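Local coordinates for protein Cow rumen GH26 endo-mannanase (Metagenome, PDB 6UEH) that probably hydrolyses internal beta-1,4-mannosidic linkages of mannans such as galactomannan, using a family 26 catalytic barrel joined to a calcium-binding accessory domain, at residues A[52-63]-A[101-112]; A[430-438]-A[461-470]. All coordinates share one frame; numbering follows the deposited sequence.

Contact 1: residues A[52-63]-A[101-112]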
loop_
_atom_site.group_PDB
_atom_site.type_symbol
_atom_site.label_atom_id
_atom_site.label_comp_id
_atom_site.label_asym_id
_atom_site.label_seq_id
_atom_site.Cartn_x
_atom_site.Cartn_y
_atom_site.Cartn_z
ATOM N N ASN A 52 -26.570 -6.694 -17.795
ATOM C CA ASN A 52 -25.949 -7.944 -17.385
ATOM C C ASN A 52 -24.758 -8.345 -18.245
ATOM O O ASN A 52 -24.754 -8.145 -19.461
ATOM C CB ASN A 52 -26.981 -9.072 -17.395
ATOM C CG ASN A 52 -26.351 -10.436 -17.197
ATOM O OD1 ASN A 52 -25.984 -10.807 -16.081
ATOM N ND2 ASN A 52 -26.215 -11.190 -18.283
ATOM N N VAL A 53 -23.745 -8.904 -17.591
ATOM C CA VAL A 53 -22.646 -9.571 -18.273
ATOM C C VAL A 53 -22.497 -10.971 -17.696
ATOM O O VAL A 53 -22.409 -11.142 -16.479
ATOM C CB VAL A 53 -21.315 -8.810 -18.124
ATOM C CG1 VAL A 53 -20.205 -9.546 -18.862
ATOM C CG2 VAL A 53 -21.449 -7.392 -18.646
ATOM N N THR A 54 -22.480 -11.974 -18.567
ATOM C CA THR A 54 -22.330 -13.358 -18.132
ATOM C C THR A 54 -20.989 -13.919 -18.592
ATOM O O THR A 54 -20.637 -13.813 -19.769
ATOM C CB THR A 54 -23.475 -14.241 -18.664
ATOM O OG1 THR A 54 -24.728 -13.720 -18.209
ATOM C CG2 THR A 54 -23.324 -15.673 -18.172
ATOM N N VAL A 55 -20.238 -14.503 -17.660
ATOM C CA VAL A 55 -18.925 -15.064 -17.975
ATOM C C VAL A 55 -18.811 -16.516 -17.510
ATOM O O VAL A 55 -19.503 -16.934 -16.580
ATOM C CB VAL A 55 -17.782 -14.237 -17.336
ATOM C CG1 VAL A 55 -17.809 -12.807 -17.847
ATOM C CG2 VAL A 55 -17.883 -14.263 -15.818
ATOM N N LYS A 56 -17.935 -17.279 -18.160
ATOM C CA LYS A 56 -17.742 -18.688 -17.824
ATOM C C LYS A 56 -16.933 -18.869 -16.544
ATOM O O LYS A 56 -17.158 -19.815 -15.783
ATOM C CB LYS A 56 -17.047 -19.431 -18.971
ATOM C CG LYS A 56 -17.833 -19.481 -20.272
ATOM C CD LYS A 56 -17.271 -20.552 -21.207
ATOM C CE LYS A 56 -17.953 -20.525 -22.567
ATOM N NZ LYS A 56 -17.541 -21.677 -23.421
ATOM N N GLU A 57 -15.980 -17.971 -16.315
ATOM C CA GLU A 57 -15.110 -18.064 -15.149
ATOM C C GLU A 57 -14.871 -16.695 -14.521
ATOM O O GLU A 57 -15.092 -15.664 -15.159
ATOM C CB GLU A 57 -13.763 -18.695 -15.524
ATOM C CG GLU A 57 -13.844 -20.082 -16.155
ATOM C CD GLU A 57 -14.175 -21.178 -15.155
ATOM O OE1 GLU A 57 -14.306 -22.346 -15.581
ATOM O OE2 GLU A 57 -14.297 -20.880 -13.946
ATOM N N ASP A 58 -14.419 -16.695 -13.270
ATOM C CA ASP A 58 -13.972 -15.471 -12.613
ATOM C C ASP A 58 -12.871 -14.820 -13.442
ATOM O O ASP A 58 -11.990 -15.508 -13.954
ATOM C CB ASP A 58 -13.454 -15.760 -11.200
ATOM C CG ASP A 58 -14.550 -16.186 -10.241
ATOM O OD1 ASP A 58 -15.686 -16.452 -10.691
ATOM O OD2 ASP A 58 -14.265 -16.262 -9.028
ATOM N N GLY A 59 -12.923 -13.499 -13.575
ATOM C CA GLY A 59 -11.916 -12.778 -14.335
ATOM C C GLY A 59 -12.019 -11.276 -14.157
ATOM O O GLY A 59 -12.985 -10.776 -13.582
ATOM N N MET A 60 -11.018 -10.556 -14.653
ATOM C CA MET A 60 -10.990 -9.101 -14.541
ATOM C C MET A 60 -11.390 -8.450 -15.858
ATOM O O MET A 60 -10.988 -8.899 -16.932
ATOM C CB MET A 60 -9.605 -8.617 -14.113
ATOM C CG MET A 60 -9.178 -9.106 -12.738
ATOM S SD MET A 60 -10.256 -8.493 -11.428
ATOM C CE MET A 60 -9.785 -6.768 -11.375
ATOM N N TYR A 61 -12.181 -7.386 -15.768
ATOM C CA TYR A 61 -12.714 -6.731 -16.956
ATOM C C TYR A 61 -12.628 -5.210 -16.864
ATOM O O TYR A 61 -12.819 -4.627 -15.797
ATOM C CB TYR A 61 -14.161 -7.177 -17.189
ATOM C CG TYR A 61 -14.261 -8.612 -17.652
ATOM C CD1 TYR A 61 -14.274 -9.661 -16.740
ATOM C CD2 TYR A 61 -14.321 -8.919 -19.004
ATOM C CE1 TYR A 61 -14.353 -10.974 -17.162
ATOM C CE2 TYR A 61 -14.399 -10.229 -19.437
ATOM C CZ TYR A 61 -14.414 -11.253 -18.514
ATOM O OH TYR A 61 -14.492 -12.557 -18.942
ATOM N N GLN A 62 -12.324 -4.579 -17.995
ATOM C CA GLN A 62 -12.188 -3.132 -18.072
ATOM C C GLN A 62 -13.526 -2.466 -18.381
ATOM O O GLN A 62 -14.227 -2.857 -19.317
ATOM C CB GLN A 62 -11.153 -2.755 -19.135
ATOM C CG GLN A 62 -11.081 -1.267 -19.442
ATOM C CD GLN A 62 -10.546 -0.457 -18.281
ATOM O OE1 GLN A 62 -9.538 -0.816 -17.674
ATOM N NE2 GLN A 62 -11.223 0.643 -17.965
ATOM N N PHE A 63 -13.874 -1.457 -17.590
ATOM C CA PHE A 63 -15.137 -0.751 -17.766
ATOM C C PHE A 63 -14.909 0.684 -18.224
ATOM O O PHE A 63 -14.204 1.455 -17.573
ATOM C CB PHE A 63 -15.946 -0.778 -16.467
ATOM C CG PHE A 63 -16.377 -2.156 -16.063
ATOM C CD1 PHE A 63 -15.512 -2.995 -15.377
ATOM C CD2 PHE A 63 -17.640 -2.622 -16.384
ATOM C CE1 PHE A 63 -15.901 -4.268 -15.014
ATOM C CE2 PHE A 63 -18.035 -3.893 -16.023
ATOM C CZ PHE A 63 -17.166 -4.718 -15.336
ATOM N N ASP A 101 -12.749 6.280 -17.779
ATOM C CA ASP A 101 -12.258 4.985 -17.314
ATOM C C ASP A 101 -12.848 4.656 -15.946
ATOM O O ASP A 101 -12.509 5.287 -14.945
ATOM C CB ASP A 101 -10.722 5.000 -17.266
ATOM C CG ASP A 101 -10.123 3.697 -16.753
ATOM O OD1 ASP A 101 -10.834 2.672 -16.673
ATOM O OD2 ASP A 101 -8.913 3.699 -16.440
ATOM N N PHE A 102 -13.737 3.667 -15.912
ATOM C CA PHE A 102 -14.365 3.245 -14.666
ATOM C C PHE A 102 -13.657 2.036 -14.053
ATOM O O PHE A 102 -14.238 1.317 -13.241
ATOM C CB PHE A 102 -15.849 2.932 -14.888
ATOM C CG PHE A 102 -16.724 4.155 -14.949
ATOM C CD1 PHE A 102 -17.028 4.863 -13.795
ATOM C CD2 PHE A 102 -17.248 4.593 -16.153
ATOM C CE1 PHE A 102 -17.831 5.989 -13.845
ATOM C CE2 PHE A 102 -18.057 5.717 -16.208
ATOM C CZ PHE A 102 -18.348 6.416 -15.052
ATOM N N GLY A 103 -12.409 1.814 -14.458
ATOM C CA GLY A 103 -11.546 0.838 -13.812
ATOM C C GLY A 103 -11.680 -0.608 -14.250
ATOM O O GLY A 103 -12.537 -0.956 -15.065
ATOM N N MET A 104 -10.808 -1.452 -13.707
ATOM C CA MET A 104 -10.853 -2.888 -13.955
ATOM C C MET A 104 -11.404 -3.585 -12.725
ATOM O O MET A 104 -10.887 -3.406 -11.623
ATOM C CB MET A 104 -9.469 -3.441 -14.287
ATOM C CG MET A 104 -8.542 -2.468 -14.979
ATOM S SD MET A 104 -6.890 -3.173 -15.157
ATOM C CE MET A 104 -5.988 -1.751 -15.768
ATOM N N HIS A 105 -12.449 -4.382 -12.906
ATOM C CA HIS A 105 -13.100 -5.011 -11.769
ATOM C C HIS A 105 -13.443 -6.468 -12.042
ATOM O O HIS A 105 -13.554 -6.896 -13.191
ATOM C CB HIS A 105 -14.348 -4.219 -11.384
ATOM C CG HIS A 105 -14.084 -2.759 -11.191
ATOM N ND1 HIS A 105 -13.290 -2.280 -10.172
ATOM C CD2 HIS A 105 -14.476 -1.678 -11.903
ATOM C CE1 HIS A 105 -13.218 -0.963 -10.255
ATOM N NE2 HIS A 105 -13.930 -0.573 -11.297
ATOM N N ARG A 106 -13.597 -7.225 -10.965
ATOM C CA ARG A 106 -13.817 -8.658 -11.056
ATOM C C ARG A 106 -15.247 -8.991 -11.462
ATOM O O ARG A 106 -16.206 -8.522 -10.848
ATOM C CB ARG A 106 -13.476 -9.318 -9.718
ATOM C CG ARG A 106 -13.646 -10.824 -9.669
ATOM C CD ARG A 106 -13.013 -11.360 -8.392
ATOM N NE ARG A 106 -13.274 -12.778 -8.171
ATOM C CZ ARG A 106 -12.707 -13.491 -7.203
ATOM N NH1 ARG A 106 -11.845 -12.914 -6.375
ATOM N NH2 ARG A 106 -12.999 -14.777 -7.063
ATOM N N LEU A 107 -15.378 -9.783 -12.519
ATOM C CA LEU A 107 -16.643 -10.428 -12.833
ATOM C C LEU A 107 -16.542 -11.880 -12.397
ATOM O O LEU A 107 -15.518 -12.530 -12.611
ATOM C CB LEU A 107 -16.973 -10.336 -14.322
ATOM C CG LEU A 107 -17.204 -8.943 -14.908
ATOM C CD1 LEU A 107 -17.719 -9.061 -16.330
ATOM C CD2 LEU A 107 -18.167 -8.144 -14.051
ATOM N N ASN A 108 -17.600 -12.387 -11.778
ATOM C CA ASN A 108 -17.581 -13.751 -11.278
ATOM C C ASN A 108 -18.411 -14.692 -12.142
ATOM O O ASN A 108 -19.310 -14.254 -12.863
ATOM C CB ASN A 108 -18.061 -13.775 -9.829
ATOM C CG ASN A 108 -17.062 -13.136 -8.880
ATOM O OD1 ASN A 108 -15.872 -13.448 -8.918
ATOM N ND2 ASN A 108 -17.535 -12.222 -8.042
ATOM N N LYS A 109 -18.081 -15.980 -12.068
ATOM C CA LYS A 109 -18.746 -17.028 -12.838
ATOM C C LYS A 109 -20.266 -16.889 -12.833
ATOM O O LYS A 109 -20.891 -16.814 -11.775
ATOM C CB LYS A 109 -18.349 -18.402 -12.293
ATOM C CG LYS A 109 -18.946 -19.574 -13.048
ATOM C CD LYS A 109 -18.456 -20.893 -12.476
ATOM C CE LYS A 109 -18.948 -22.072 -13.300
ATOM N NZ LYS A 109 -18.462 -22.007 -14.707
ATOM N N GLY A 110 -20.852 -16.838 -14.025
ATOM C CA GLY A 110 -22.286 -16.670 -14.156
ATOM C C GLY A 110 -22.689 -15.233 -14.432
ATOM O O GLY A 110 -21.932 -14.466 -15.028
ATOM N N ALA A 111 -23.886 -14.868 -13.986
ATOM C CA ALA A 111 -24.450 -13.555 -14.272
ATOM C C ALA A 111 -23.851 -12.467 -13.386
ATOM O O ALA A 111 -23.599 -12.682 -12.200
ATOM C CB ALA A 111 -25.965 -13.592 -14.111
ATOM N N ASN A 112 -23.622 -11.299 -13.975
ATOM C CA ASN A 112 -23.126 -10.146 -13.235
ATOM C C ASN A 112 -23.938 -8.900 -13.567
ATOM O O ASN A 112 -23.979 -8.467 -14.718
ATOM C CB ASN A 112 -21.646 -9.894 -13.540
ATOM C CG ASN A 112 -20.747 -11.006 -13.035
ATOM O OD1 ASN A 112 -20.183 -10.917 -11.943
ATOM N ND2 ASN A 112 -20.609 -12.063 -13.830
HETATM O O HOH W 1 -8.130 0.789 -16.099
#
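Asp58 and Arg106 form a salt bridge where the chain passes between two antiparallel strand pairs of different sheets: 52-55 with 110-112 (Val55 backbone-bonded to Gly110) and 59-63 with 101-107 (Gly59 to Leu107, Tyr61 to His105). Asp58 OD2 lies at the edge of the Arg106 guanidinium, 2.8 Å from NH2, and is met on the anti side but 28° out of the carboxylate plane. Asp58 OD1 takes the backbone N of Lys109 at 2.8 Å, so each oxygen has its own donor. Lys109 bends at its last torsion (chi4 61°) to set NZ on the carbonyl O of Lys56.

On the buried face, Leu107, suitably branched, fills the space between the two sheets. Its CD1 sits over one face of the Tyr61 ring, 3.9 Å from the centroid in a CH-pi contact, and also packs on Val53 CG1; CD2 reaches the edge of the Phe63 ring at CZ, 3.8 Å away. At the far end, Gly103 closes an Asx turn, its N donating to Asp101 OD1; its positive phi favours glycine, and a CB there would run into His105 NE2.

Behind the salt bridge, Asn108 OD1 accepts from Arg106 NE and steadies the guanidinium, whose NH1 makes a salt bridge to Glu441 and a hydrogen bond to Asn437. Were Asp58 an alanine, Arg106 NH2 and Lys109 N would probably lose these acceptors and the turn be freer to move. This CBM6-type beta-sandwich thus keeps an apolar interior, while a carboxylate at its turn is likely to orient the arginine facing the neighbouring domain.

Contact 2: residues A[430-438]-A[461-470]; sequences DSIPGVDNL and NNAKSDLKEI
The Asn462 amide reaches the backbone of 430-432 with both of its polar atoms. OD1 accepts from Ile432 N at 2.7 Å, in the carbonyl plane, on a lone pair and nearly straight (172°), while ND2 donates to Asp430 O at 2.9 Å from above that carbonyl's plane. Having a donor and an acceptor side by side, asparagine can satisfy a buried chain segment that has left its strand; Phe455 O takes a further bond from ND2, which fixes the amide's rotation. Ile432 CG1 comes across this amide, 3.4 Å from OD1. Next to it, Ser431 OG donates to Asn461 O on a lone pair, a short bond of 2.5 Å.

Farther along, the contact turns apolar. Ile470 CG1 stands anti to its backbone N (chi1 -174°), which carries the chain out against Val435 CB at 3.8 Å and lets CD1 reach Ile432 CG2. Leu467 CD2 meets Ile432 CD1 from the neighbouring helical turn. Beta-branched residues suit this seam because they are broad close to the backbone. At the exposed edge of the contact Asp436 OD2 and Glu469 OE2 come within 3.5 Å, two like charges probably eased by solvent. Polar bonds thus fix the loop after strand 423-429, and aliphatic contacts seat helix 435-441 against helix 464-471.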
loop_
_atom_site.group_PDB
_atom_site.type_symbol
_atom_site.label_atom_id
_atom_site.label_comp_id
_atom_site.label_asym_id
_atom_site.label_seq_id
_atom_site.Cartn_x
_atom_site.Cartn_y
_atom_site.Cartn_z
ATOM N N ASP A 430 -2.736 -7.334 9.020
ATOM C CA ASP A 430 -3.251 -8.359 9.910
ATOM C C ASP A 430 -3.445 -9.596 9.049
ATOM O O ASP A 430 -2.541 -10.421 8.943
ATOM C CB ASP A 430 -4.547 -7.928 10.630
ATOM C CG ASP A 430 -5.458 -7.067 9.770
ATOM O OD1 ASP A 430 -5.380 -7.146 8.528
ATOM O OD2 ASP A 430 -6.268 -6.311 10.353
ATOM N N SER A 431 -4.601 -9.701 8.400
ATOM C CA SER A 431 -4.860 -10.822 7.509
ATOM C C SER A 431 -4.024 -10.744 6.235
ATOM O O SER A 431 -3.916 -9.689 5.614
ATOM C CB SER A 431 -6.347 -10.887 7.137
ATOM O OG SER A 431 -7.145 -11.242 8.252
ATOM N N ILE A 432 -3.424 -11.868 5.857
ATOM C CA ILE A 432 -2.869 -12.012 4.515
ATOM C C ILE A 432 -4.030 -12.266 3.566
ATOM O O ILE A 432 -4.876 -13.115 3.848
ATOM C CB ILE A 432 -1.865 -13.174 4.422
ATOM C CG1 ILE A 432 -0.765 -13.029 5.474
ATOM C CG2 ILE A 432 -1.272 -13.264 3.019
ATOM C CD1 ILE A 432 0.041 -14.291 5.670
ATOM N N PRO A 433 -4.087 -11.531 2.443
ATOM C CA PRO A 433 -5.163 -11.765 1.473
ATOM C C PRO A 433 -5.199 -13.214 0.985
ATOM O O PRO A 433 -4.173 -13.897 1.015
ATOM C CB PRO A 433 -4.817 -10.812 0.325
ATOM C CG PRO A 433 -4.016 -9.726 0.966
ATOM C CD PRO A 433 -3.226 -10.398 2.056
ATOM N N GLY A 434 -6.374 -13.671 0.561
ATOM C CA GLY A 434 -6.516 -14.999 -0.004
ATOM C C GLY A 434 -5.710 -15.097 -1.283
ATOM O O GLY A 434 -5.746 -14.193 -2.118
ATOM N N VAL A 435 -4.976 -16.193 -1.435
ATOM C CA VAL A 435 -4.067 -16.337 -2.563
ATOM C C VAL A 435 -4.841 -16.391 -3.884
ATOM O O VAL A 435 -4.358 -15.912 -4.910
ATOM C CB VAL A 435 -3.166 -17.588 -2.408
ATOM C CG1 VAL A 435 -3.974 -18.879 -2.517
ATOM C CG2 VAL A 435 -2.038 -17.562 -3.426
ATOM N N ASP A 436 -6.049 -16.943 -3.850
ATOM C CA ASP A 436 -6.883 -17.009 -5.045
ATOM C C ASP A 436 -7.352 -15.617 -5.451
ATOM O O ASP A 436 -7.415 -15.300 -6.635
ATOM C CB ASP A 436 -8.084 -17.929 -4.816
ATOM C CG ASP A 436 -7.677 -19.379 -4.630
ATOM O OD1 ASP A 436 -6.699 -19.812 -5.277
ATOM O OD2 ASP A 436 -8.334 -20.086 -3.836
ATOM N N ASN A 437 -7.669 -14.784 -4.464
ATOM C CA ASN A 437 -8.077 -13.412 -4.742
ATOM C C ASN A 437 -6.938 -12.607 -5.360
ATOM O O ASN A 437 -7.159 -11.795 -6.257
ATOM C CB ASN A 437 -8.576 -12.729 -3.469
ATOM C CG ASN A 437 -9.905 -13.284 -2.991
ATOM O OD1 ASN A 437 -10.703 -13.781 -3.785
ATOM N ND2 ASN A 437 -10.151 -13.197 -1.688
ATOM N N LEU A 438 -5.721 -12.839 -4.875
ATOM C CA LEU A 438 -4.539 -12.156 -5.396
ATOM C C LEU A 438 -4.300 -12.495 -6.863
ATOM O O LEU A 438 -3.995 -11.620 -7.677
ATOM C CB LEU A 438 -3.298 -12.521 -4.574
ATOM C CG LEU A 438 -3.240 -12.040 -3.122
ATOM C CD1 LEU A 438 -1.994 -12.571 -2.436
ATOM C CD2 LEU A 438 -3.277 -10.519 -3.059
ATOM N N ASN A 461 -6.968 -13.642 12.776
ATOM C CA ASN A 461 -6.246 -12.807 11.825
ATOM C C ASN A 461 -5.821 -13.596 10.593
ATOM O O ASN A 461 -6.034 -13.162 9.461
ATOM C CB ASN A 461 -5.025 -12.178 12.493
ATOM C CG ASN A 461 -5.397 -11.077 13.461
ATOM O OD1 ASN A 461 -6.186 -10.190 13.133
ATOM N ND2 ASN A 461 -4.843 -11.135 14.667
ATOM N N ASN A 462 -5.207 -14.752 10.818
ATOM C CA ASN A 462 -4.830 -15.641 9.724
ATOM C C ASN A 462 -5.163 -17.090 10.053
ATOM O O ASN A 462 -4.564 -17.686 10.948
ATOM C CB ASN A 462 -3.337 -15.506 9.400
ATOM C CG ASN A 462 -3.013 -14.224 8.652
ATOM O OD1 ASN A 462 -3.296 -14.098 7.459
ATOM N ND2 ASN A 462 -2.406 -13.268 9.348
ATOM N N ALA A 463 -6.129 -17.648 9.328
ATOM C CA ALA A 463 -6.534 -19.035 9.528
ATOM C C ALA A 463 -5.426 -19.984 9.091
ATOM O O ALA A 463 -4.697 -19.700 8.142
ATOM C CB ALA A 463 -7.818 -19.330 8.766
ATOM N N LYS A 464 -5.309 -21.114 9.781
ATOM C CA LYS A 464 -4.275 -22.094 9.465
ATOM C C LYS A 464 -4.421 -22.652 8.049
ATOM O O LYS A 464 -3.425 -22.857 7.357
ATOM C CB LYS A 464 -4.292 -23.237 10.482
ATOM C CG LYS A 464 -3.819 -22.834 11.870
ATOM C CD LYS A 464 -3.840 -24.015 12.822
ATOM C CE LYS A 464 -3.351 -23.620 14.206
ATOM N NZ LYS A 464 -3.383 -24.777 15.142
ATOM N N SER A 465 -5.657 -22.890 7.619
ATOM C CA SER A 465 -5.893 -23.440 6.287
ATOM C C SER A 465 -5.455 -22.458 5.202
ATOM O O SER A 465 -4.901 -22.864 4.178
ATOM C CB SER A 465 -7.369 -23.815 6.105
ATOM O OG SER A 465 -8.215 -22.687 6.228
ATOM N N ASP A 466 -5.686 -21.169 5.435
ATOM C CA ASP A 466 -5.271 -20.138 4.488
ATOM C C ASP A 466 -3.755 -19.965 4.479
ATOM O O ASP A 466 -3.151 -19.768 3.423
ATOM C CB ASP A 466 -5.942 -18.803 4.812
ATOM C CG ASP A 466 -7.432 -18.824 4.550
ATOM O OD1 ASP A 466 -7.849 -19.414 3.530
ATOM O OD2 ASP A 466 -8.187 -18.257 5.368
ATOM N N LEU A 467 -3.148 -20.028 5.660
ATOM C CA LEU A 467 -1.696 -19.922 5.774
ATOM C C LEU A 467 -1.015 -21.029 4.982
ATOM O O LEU A 467 -0.103 -20.772 4.194
ATOM C CB LEU A 467 -1.261 -19.973 7.240
ATOM C CG LEU A 467 -1.408 -18.661 8.013
ATOM C CD1 LEU A 467 -1.144 -18.868 9.497
ATOM C CD2 LEU A 467 -0.469 -17.611 7.443
ATOM N N LYS A 468 -1.473 -22.258 5.185
ATOM C CA LYS A 468 -0.905 -23.404 4.488
ATOM C C LYS A 468 -1.118 -23.290 2.982
ATOM O O LYS A 468 -0.230 -23.623 2.194
ATOM C CB LYS A 468 -1.513 -24.709 5.012
ATOM C CG LYS A 468 -1.157 -25.011 6.457
ATOM C CD LYS A 468 -1.652 -26.383 6.884
ATOM C CE LYS A 468 -3.164 -26.470 6.815
ATOM N NZ LYS A 468 -3.668 -27.792 7.292
ATOM N N GLU A 469 -2.289 -22.806 2.585
ATOM C CA GLU A 469 -2.611 -22.706 1.168
ATOM C C GLU A 469 -1.710 -21.708 0.443
ATOM O O GLU A 469 -1.186 -22.011 -0.628
ATOM C CB GLU A 469 -4.078 -22.323 0.965
ATOM C CG GLU A 469 -4.486 -22.309 -0.497
ATOM C CD GLU A 469 -5.988 -22.234 -0.698
ATOM O OE1 GLU A 469 -6.725 -22.084 0.301
ATOM O OE2 GLU A 469 -6.428 -22.328 -1.864
ATOM N N ILE A 470 -1.518 -20.524 1.015
ATOM C CA ILE A 470 -0.713 -19.523 0.323
ATOM C C ILE A 470 0.777 -19.841 0.437
ATOM O O ILE A 470 1.513 -19.677 -0.527
ATOM C CB ILE A 470 -0.994 -18.082 0.835
ATOM C CG1 ILE A 470 -0.247 -17.061 -0.029
ATOM C CG2 ILE A 470 -0.640 -17.926 2.313
ATOM C CD1 ILE A 470 -0.745 -15.639 0.126
HETATM O O HOH W 2 -4.918 -15.254 5.414
HETATM O O HOH W 3 -4.393 -17.882 0.859
#

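Overall arrangement
Contact 1 belongs to the CBM6-type accessory domain and contact 2 to the family 26 catalytic domain, and their centres lie 23 Å apart. They nonetheless touch: Arg106 NH1 of contact 1 is 3.0 Å from Asn437 OD1 of contact 2, a probable hydrogen bond, and Ile440 and Glu441, later in the same helix 435-441, also meet the beta-sandwich. Contact 2 thus seats, on the barrel side of the interface, a helix that the accessory domain touches through Asp58, Met60 and Arg106. The calcium ion is remote, about 14 Å from the side chain of Phe102. Along the chain, contact 1 is complete before contact 2 begins.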